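Local atomic coordinates of mandelate racemase/muconate lactonizing protein (Thermobispora bispora, PDB entry 3VC5), a protein that probably catalyses the magnesium-dependent dehydration of D-glucarate to 5-dehydro-4-deoxy-D-glucarate, as a member of the enolase superfamily. Residues L24-F35 / W50-D61. Residues are numbered along the deposited sequence; the frame is centred on the assembly and turned at random.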
ATOM      1  N   LEU A  24      23.197  10.040   4.306  1.00 34.12           N
ATOM      2  CA  LEU A  24      23.646   8.720   4.700  1.00 31.26           C
ATOM      3  C   LEU A  24      23.629   8.620   6.214  1.00 29.93           C
ATOM      4  O   LEU A  24      23.903   9.608   6.927  1.00 32.55           O
ATOM      5  CB  LEU A  24      25.072   8.489   4.166  1.00 35.04           C
ATOM      6  CG  LEU A  24      25.231   8.543   2.638  1.00 38.41           C
ATOM      7  CD1 LEU A  24      26.654   8.167   2.244  1.00 44.45           C
ATOM      8  CD2 LEU A  24      24.216   7.625   1.947  1.00 41.45           C
ATOM      9  N   ILE A  25      23.289   7.434   6.704  1.00 31.69           N
ATOM     10  CA  ILE A  25      23.341   7.158   8.122  1.00 30.07           C
ATOM     11  C   ILE A  25      24.810   7.082   8.558  1.00 33.00           C
ATOM     12  O   ILE A  25      25.593   6.334   7.983  1.00 34.10           O
ATOM     13  CB  ILE A  25      22.623   5.825   8.421  1.00 28.09           C
ATOM     14  CG1 ILE A  25      21.124   5.955   8.160  1.00 28.77           C
ATOM     15  CG2 ILE A  25      22.907   5.338   9.837  1.00 26.50           C
ATOM     16  CD1 ILE A  25      20.418   4.575   8.121  1.00 31.91           C
ATOM     17  N   ARG A  26      25.166   7.866   9.577  1.00 30.08           N
ATOM     18  CA  ARG A  26      26.503   7.858  10.174  1.00 30.20           C
ATOM     19  C   ARG A  26      26.557   6.891  11.353  1.00 30.21           C
ATOM     20  O   ARG A  26      27.527   6.125  11.508  1.00 35.61           O
ATOM     21  CB  ARG A  26      26.901   9.262  10.665  1.00 32.89           C
ATOM     22  CG  ARG A  26      28.353   9.347  11.162  1.00 44.59           C
ATOM     23  CD  ARG A  26      28.525  10.370  12.290  1.00 62.95           C
ATOM     24  NE  ARG A  26      27.872  11.646  12.000  1.00 72.58           N
ATOM     25  CZ  ARG A  26      27.372  12.466  12.927  1.00 74.97           C
ATOM     26  NH1 ARG A  26      26.799  13.608  12.563  1.00 68.68           N
ATOM     27  NH2 ARG A  26      27.436  12.146  14.216  1.00 74.43           N
ATOM     28  N   GLU A  27      25.519   6.916  12.195  1.00 32.04           N
ATOM     29  CA  GLU A  27      25.519   6.058  13.383  1.00 32.12           C
ATOM     30  C   GLU A  27      24.083   5.794  13.829  1.00 28.37           C
ATOM     31  O   GLU A  27      23.161   6.562  13.501  1.00 29.67           O
ATOM     32  CB  GLU A  27      26.382   6.630  14.528  1.00 39.67           C
ATOM     33  CG  GLU A  27      25.703   7.691  15.344  1.00 42.66           C
ATOM     34  CD  GLU A  27      26.573   8.260  16.470  1.00 47.22           C
ATOM     35  OE1 GLU A  27      26.594   7.701  17.596  1.00 48.47           O
ATOM     36  OE2 GLU A  27      27.218   9.295  16.231  1.00 52.24           O
ATOM     37  N   VAL A  28      23.890   4.700  14.561  1.00 28.43           N
ATOM     38  CA  VAL A  28      22.561   4.341  15.046  1.00 26.22           C
ATOM     39  C   VAL A  28      22.743   3.955  16.507  1.00 25.78           C
ATOM     40  O   VAL A  28      23.487   3.015  16.825  1.00 32.93           O
ATOM     41  CB  VAL A  28      21.935   3.178  14.245  1.00 25.40           C
ATOM     42  CG1 VAL A  28      20.519   2.888  14.778  1.00 27.58           C
ATOM     43  CG2 VAL A  28      21.874   3.539  12.751  1.00 27.16           C
ATOM     44  N   ARG A  29      22.135   4.739  17.395  1.00 24.01           N
ATOM     45  CA  ARG A  29      22.278   4.528  18.824  1.00 23.54           C
ATOM     46  C   ARG A  29      21.109   3.698  19.297  1.00 22.61           C
ATOM     47  O   ARG A  29      19.963   4.002  18.967  1.00 29.28           O
ATOM     48  CB  ARG A  29      22.258   5.886  19.524  1.00 25.09           C
ATOM     49  CG  ARG A  29      23.345   6.815  18.995  1.00 26.14           C
ATOM     50  CD  ARG A  29      23.089   8.285  19.443  1.00 28.25           C
ATOM     51  NE  ARG A  29      24.152   9.159  18.939  1.00 30.93           N
ATOM     52  CZ  ARG A  29      24.066  10.484  18.848  1.00 35.59           C
ATOM     53  NH1 ARG A  29      22.937  11.116  19.177  1.00 35.89           N
ATOM     54  NH2 ARG A  29      25.108  11.182  18.391  1.00 36.00           N
ATOM     55  N   VAL A  30      21.399   2.645  20.048  1.00 24.87           N
ATOM     56  CA  VAL A  30      20.366   1.737  20.517  1.00 21.50           C
ATOM     57  C   VAL A  30      20.411   1.686  22.032  1.00 23.49           C
ATOM     58  O   VAL A  30      21.441   1.346  22.604  1.00 25.62           O
ATOM     59  CB  VAL A  30      20.570   0.307  19.936  1.00 21.77           C
ATOM     60  CG1 VAL A  30      19.490  -0.635  20.518  1.00 24.06           C
ATOM     61  CG2 VAL A  30      20.526   0.329  18.403  1.00 24.99           C
ATOM     62  N   THR A  31      19.292   2.048  22.675  1.00 23.06           N
ATOM     63  CA  THR A  31      19.224   2.177  24.130  1.00 23.98           C
ATOM     64  C   THR A  31      18.041   1.442  24.747  1.00 23.83           C
ATOM     65  O   THR A  31      16.891   1.870  24.578  1.00 24.10           O
ATOM     66  CB  THR A  31      19.135   3.669  24.530  1.00 22.83           C
ATOM     67  OG1 THR A  31      20.179   4.388  23.854  1.00 25.42           O
ATOM     68  CG2 THR A  31      19.298   3.847  26.064  1.00 24.67           C
ATOM     69  N   PRO A  32      18.310   0.340  25.474  1.00 23.77           N
ATOM     70  CA  PRO A  32      17.178  -0.313  26.136  1.00 23.44           C
ATOM     71  C   PRO A  32      16.762   0.513  27.347  1.00 23.54           C
ATOM     72  O   PRO A  32      17.617   1.105  28.029  1.00 24.24           O
ATOM     73  CB  PRO A  32      17.747  -1.679  26.538  1.00 23.61           C
ATOM     74  CG  PRO A  32      19.265  -1.403  26.756  1.00 22.80           C
ATOM     75  CD  PRO A  32      19.608  -0.324  25.749  1.00 24.74           C
ATOM     76  N   VAL A  33      15.459   0.537  27.631  1.00 22.56           N
ATOM     77  CA  VAL A  33      14.912   1.333  28.750  1.00 22.52           C
ATOM     78  C   VAL A  33      13.888   0.487  29.484  1.00 23.28           C
ATOM     79  O   VAL A  33      13.325  -0.488  28.913  1.00 23.18           O
ATOM     80  CB  VAL A  33      14.225   2.642  28.257  1.00 21.24           C
ATOM     81  CG1 VAL A  33      15.251   3.599  27.638  1.00 23.16           C
ATOM     82  CG2 VAL A  33      13.066   2.345  27.283  1.00 22.72           C
ATOM     83  N   ALA A  34      13.663   0.819  30.750  1.00 21.75           N
ATOM     84  CA  ALA A  34      12.581   0.182  31.517  1.00 21.54           C
ATOM     85  C   ALA A  34      11.825   1.266  32.233  1.00 23.50           C
ATOM     86  O   ALA A  34      12.423   2.282  32.654  1.00 25.15           O
ATOM     87  CB  ALA A  34      13.121  -0.840  32.526  1.00 23.55           C
ATOM     88  N   PHE A  35      10.511   1.071  32.384  1.00 21.97           N
ATOM     89  CA  PHE A  35       9.699   2.067  33.095  1.00 23.54           C
ATOM     90  C   PHE A  35       8.586   1.348  33.867  1.00 24.11           C
ATOM     91  O   PHE A  35       8.321   0.170  33.614  1.00 24.21           O
ATOM     92  CB  PHE A  35       9.154   3.122  32.126  1.00 23.15           C
ATOM     93  CG  PHE A  35       8.541   2.528  30.881  1.00 20.49           C
ATOM     94  CD1 PHE A  35       7.190   2.133  30.886  1.00 22.23           C
ATOM     95  CD2 PHE A  35       9.295   2.409  29.703  1.00 22.62           C
ATOM     96  CE1 PHE A  35       6.606   1.546  29.714  1.00 24.32           C
ATOM     97  CE2 PHE A  35       8.740   1.860  28.553  1.00 22.83           C
ATOM     98  CZ  PHE A  35       7.391   1.436  28.555  1.00 21.86           C
ATOM     99  N   TRP A  50       8.013  -3.656  35.745  1.00 26.79           N
ATOM    100  CA  TRP A  50       8.759  -2.901  34.726  1.00 23.43           C
ATOM    101  C   TRP A  50       8.353  -3.387  33.347  1.00 23.92           C
ATOM    102  O   TRP A  50       8.306  -4.610  33.113  1.00 26.26           O
ATOM    103  CB  TRP A  50      10.264  -3.105  34.877  1.00 26.50           C
ATOM    104  CG  TRP A  50      10.808  -2.645  36.190  1.00 26.27           C
ATOM    105  CD1 TRP A  50      11.109  -3.431  37.287  1.00 29.92           C
ATOM    106  CD2 TRP A  50      11.106  -1.290  36.576  1.00 27.47           C
ATOM    107  NE1 TRP A  50      11.597  -2.640  38.313  1.00 29.42           N
ATOM    108  CE2 TRP A  50      11.596  -1.330  37.903  1.00 28.88           C
ATOM    109  CE3 TRP A  50      11.014  -0.051  35.926  1.00 28.63           C
ATOM    110  CZ2 TRP A  50      11.980  -0.176  38.592  1.00 32.84           C
ATOM    111  CZ3 TRP A  50      11.395   1.090  36.604  1.00 29.53           C
ATOM    112  CH2 TRP A  50      11.884   1.018  37.931  1.00 34.84           C
ATOM    113  N   ALA A  51       8.084  -2.443  32.442  1.00 24.39           N
ATOM    114  CA  ALA A  51       7.905  -2.733  31.025  1.00 21.07           C
ATOM    115  C   ALA A  51       9.201  -2.303  30.320  1.00 24.51           C
ATOM    116  O   ALA A  51       9.842  -1.331  30.727  1.00 25.30           O
ATOM    117  CB  ALA A  51       6.702  -1.979  30.459  1.00 23.37           C
ATOM    118  N   LEU A  52       9.602  -3.055  29.295  1.00 21.06           N
ATOM    119  CA  LEU A  52      10.861  -2.808  28.584  1.00 20.27           C
ATOM    120  C   LEU A  52      10.561  -2.228  27.189  1.00 22.65           C
ATOM    121  O   LEU A  52       9.573  -2.603  26.543  1.00 25.02           O
ATOM    122  CB  LEU A  52      11.570  -4.148  28.383  1.00 23.30           C
ATOM    123  CG  LEU A  52      11.797  -4.994  29.651  1.00 23.25           C
ATOM    124  CD1 LEU A  52      12.512  -6.302  29.327  1.00 28.12           C
ATOM    125  CD2 LEU A  52      12.559  -4.208  30.726  1.00 28.20           C
ATOM    126  N   ARG A  53      11.465  -1.387  26.701  1.00 22.63           N
ATOM    127  CA  ARG A  53      11.425  -0.879  25.324  1.00 21.11           C
ATOM    128  C   ARG A  53      12.856  -0.687  24.863  1.00 21.04           C
ATOM    129  O   ARG A  53      13.785  -0.653  25.695  1.00 22.85           O
ATOM    130  CB  ARG A  53      10.675   0.466  25.200  1.00 23.55           C
ATOM    131  CG  ARG A  53       9.195   0.424  25.576  1.00 26.57           C
ATOM    132  CD  ARG A  53       8.352  -0.420  24.637  1.00 22.89           C
ATOM    133  NE  ARG A  53       7.817   0.338  23.498  1.00 20.80           N
ATOM    134  CZ  ARG A  53       7.022  -0.209  22.575  1.00 20.86           C
ATOM    135  NH1 ARG A  53       6.701  -1.496  22.685  1.00 22.25           N
ATOM    136  NH2 ARG A  53       6.571   0.506  21.534  1.00 21.98           N
ATOM    137  N   THR A  54      13.021  -0.492  23.559  1.00 21.35           N
ATOM    138  CA  THR A  54      14.322  -0.140  23.011  1.00 20.93           C
ATOM    139  C   THR A  54      14.116   1.146  22.232  1.00 24.64           C
ATOM    140  O   THR A  54      13.201   1.256  21.380  1.00 23.19           O
ATOM    141  CB  THR A  54      14.853  -1.230  22.040  1.00 21.61           C
ATOM    142  OG1 THR A  54      14.964  -2.460  22.744  1.00 23.05           O
ATOM    143  CG2 THR A  54      16.235  -0.837  21.505  1.00 23.52           C
ATOM    144  N   ILE A  55      14.902   2.148  22.591  1.00 23.20           N
ATOM    145  CA  ILE A  55      14.897   3.401  21.865  1.00 22.09           C
ATOM    146  C   ILE A  55      16.009   3.413  20.822  1.00 21.99           C
ATOM    147  O   ILE A  55      17.156   3.068  21.108  1.00 24.58           O
ATOM    148  CB  ILE A  55      15.075   4.586  22.838  1.00 22.58           C
ATOM    149  CG1 ILE A  55      14.029   4.468  23.954  1.00 22.40           C
ATOM    150  CG2 ILE A  55      15.034   5.915  22.094  1.00 23.69           C
ATOM    151  CD1 ILE A  55      12.598   4.434  23.526  1.00 22.87           C
ATOM    152  N   VAL A  56      15.658   3.824  19.612  1.00 21.58           N
ATOM    153  CA  VAL A  56      16.647   3.926  18.548  1.00 22.15           C
ATOM    154  C   VAL A  56      16.790   5.366  18.075  1.00 21.67           C
ATOM    155  O   VAL A  56      15.796   6.060  17.868  1.00 22.88           O
ATOM    156  CB  VAL A  56      16.207   3.037  17.329  1.00 24.45           C
ATOM    157  CG1 VAL A  56      17.063   3.314  16.096  1.00 30.44           C
ATOM    158  CG2 VAL A  56      16.248   1.571  17.730  1.00 24.56           C
ATOM    159  N   GLU A  57      18.034   5.818  17.892  1.00 22.85           N
ATOM    160  CA  GLU A  57      18.255   7.142  17.344  1.00 24.28           C
ATOM    161  C   GLU A  57      19.202   7.045  16.167  1.00 23.83           C
ATOM    162  O   GLU A  57      20.358   6.614  16.333  1.00 26.33           O
ATOM    163  CB  GLU A  57      18.818   8.104  18.415  1.00 24.54           C
ATOM    164  CG  GLU A  57      18.953   9.542  17.881  1.00 27.66           C
ATOM    165  CD  GLU A  57      19.437  10.541  18.918  1.00 28.23           C
ATOM    166  OE1 GLU A  57      20.238  10.157  19.817  1.00 29.68           O
ATOM    167  OE2 GLU A  57      19.021  11.724  18.824  1.00 33.40           O
ATOM    168  N   VAL A  58      18.714   7.425  14.982  1.00 24.26           N
ATOM    169  CA  VAL A  58      19.501   7.372  13.761  1.00 24.68           C
ATOM    170  C   VAL A  58      20.072   8.755  13.546  1.00 25.11           C
ATOM    171  O   VAL A  58      19.351   9.746  13.674  1.00 26.78           O
ATOM    172  CB  VAL A  58      18.612   6.947  12.526  1.00 24.48           C
ATOM    173  CG1 VAL A  58      19.415   7.092  11.216  1.00 24.77           C
ATOM    174  CG2 VAL A  58      18.115   5.503  12.707  1.00 27.76           C
ATOM    175  N   VAL A  59      21.362   8.828  13.217  1.00 28.04           N
ATOM    176  CA  VAL A  59      22.037  10.104  13.002  1.00 30.61           C
ATOM    177  C   VAL A  59      22.676  10.089  11.613  1.00 27.01           C
ATOM    178  O   VAL A  59      23.441   9.176  11.288  1.00 29.63           O
ATOM    179  CB  VAL A  59      23.146  10.357  14.040  1.00 31.55           C
ATOM    180  CG1 VAL A  59      23.644  11.799  13.945  1.00 35.41           C
ATOM    181  CG2 VAL A  59      22.637  10.049  15.476  1.00 32.15           C
ATOM    182  N   THR A  60      22.355  11.088  10.805  1.00 29.54           N
ATOM    183  CA  THR A  60      22.954  11.224   9.481  1.00 30.54           C
ATOM    184  C   THR A  60      24.335  11.864   9.529  1.00 34.62           C
ATOM    185  O   THR A  60      24.760  12.440  10.559  1.00 35.09           O
ATOM    186  CB  THR A  60      22.065  12.059   8.530  1.00 29.75           C
ATOM    187  OG1 THR A  60      22.095  13.436   8.927  1.00 31.57           O
ATOM    188  CG2 THR A  60      20.608  11.549   8.554  1.00 31.58           C
ATOM    189  N   ASP A  61      25.017  11.785   8.390  1.00 34.92           N
ATOM    190  CA  ASP A  61      26.356  12.364   8.260  1.00 36.09           C
ATOM    191  C   ASP A  61      26.352  13.848   8.605  1.00 37.53           C
ATOM    192  O   ASP A  61      27.337  14.378   9.116  1.00 49.02           O
ATOM    193  CB  ASP A  61      26.884  12.166   6.845  1.00 39.33           C
ATOM    194  CG  ASP A  61      27.511  10.798   6.630  1.00 40.08           C
ATOM    195  OD1 ASP A  61      27.907  10.137   7.614  1.00 52.34           O
ATOM    196  OD2 ASP A  61      27.629  10.385   5.456  1.00 51.62           O
TER
HETATM  197  O   HOH W   1      28.044   7.245   6.607  1.00 49.28           O
HETATM  198  O   HOH W   2      19.219   5.416  21.600  1.00 26.59           O
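Strands 25-35 and 50-60 pair antiparallel, from Ile25 opposite Thr60 to Phe35 opposite Ala51. They are the first two strands of the three-stranded meander in the N-terminal capping domain of the enolase superfamily. Their axes run at 157° and approach to 4.5 Å. Hydrogen-bonded pairs such as Arg29-Glu57 and Thr31-Ile55 alternate with non-hydrogen-bonded ones such as Val30-Val56. A classic beta bulge interrupts the register: Arg26 and Glu27 both face Val59, whose O accepts from Arg26 N (2.8 Å) and Glu27 N (3.2 Å).

Val28, Val30, Val56 and Val58 share one face, with helices 74-85 and 123-146 packed on it. Here Val30 CG1 presses on Thr54 CG2 at 3.4 Å, tighter than usual for two carbons.

The other face carries a salt-bridge network of Arg26, Glu27, Arg29 and Glu57. Arg29 extends alongside Glu57, and its NH1 bonds Glu57 OE1 at 2.9 Å, meeting it from above the carboxylate plane. Arg29 NE bonds Glu27 OE1, also from above that carboxylate. Val59 CG2 sits over the centre of the guanidinium. The other carboxylate oxygen, Glu57 OE2, salt-bridges Arg403. A leucine in place of Arg29 would probably leave Glu27 OE1 without this partner and Glu57 with less charge compensation.

Arg53 NE forms a salt bridge with Glu69 of strand 65-71, and NH2 hydrogen-bonds Ser346 OG; its side chain lies about 8 Å from that of His338, the predicted proton acceptor. Phe35 CG sits between its backbone N and carbonyl carbon (chi1 47°), which turns the ring over Ala51 O; Arg53 CG meets the ring edge at CE2, 3.3 Å away.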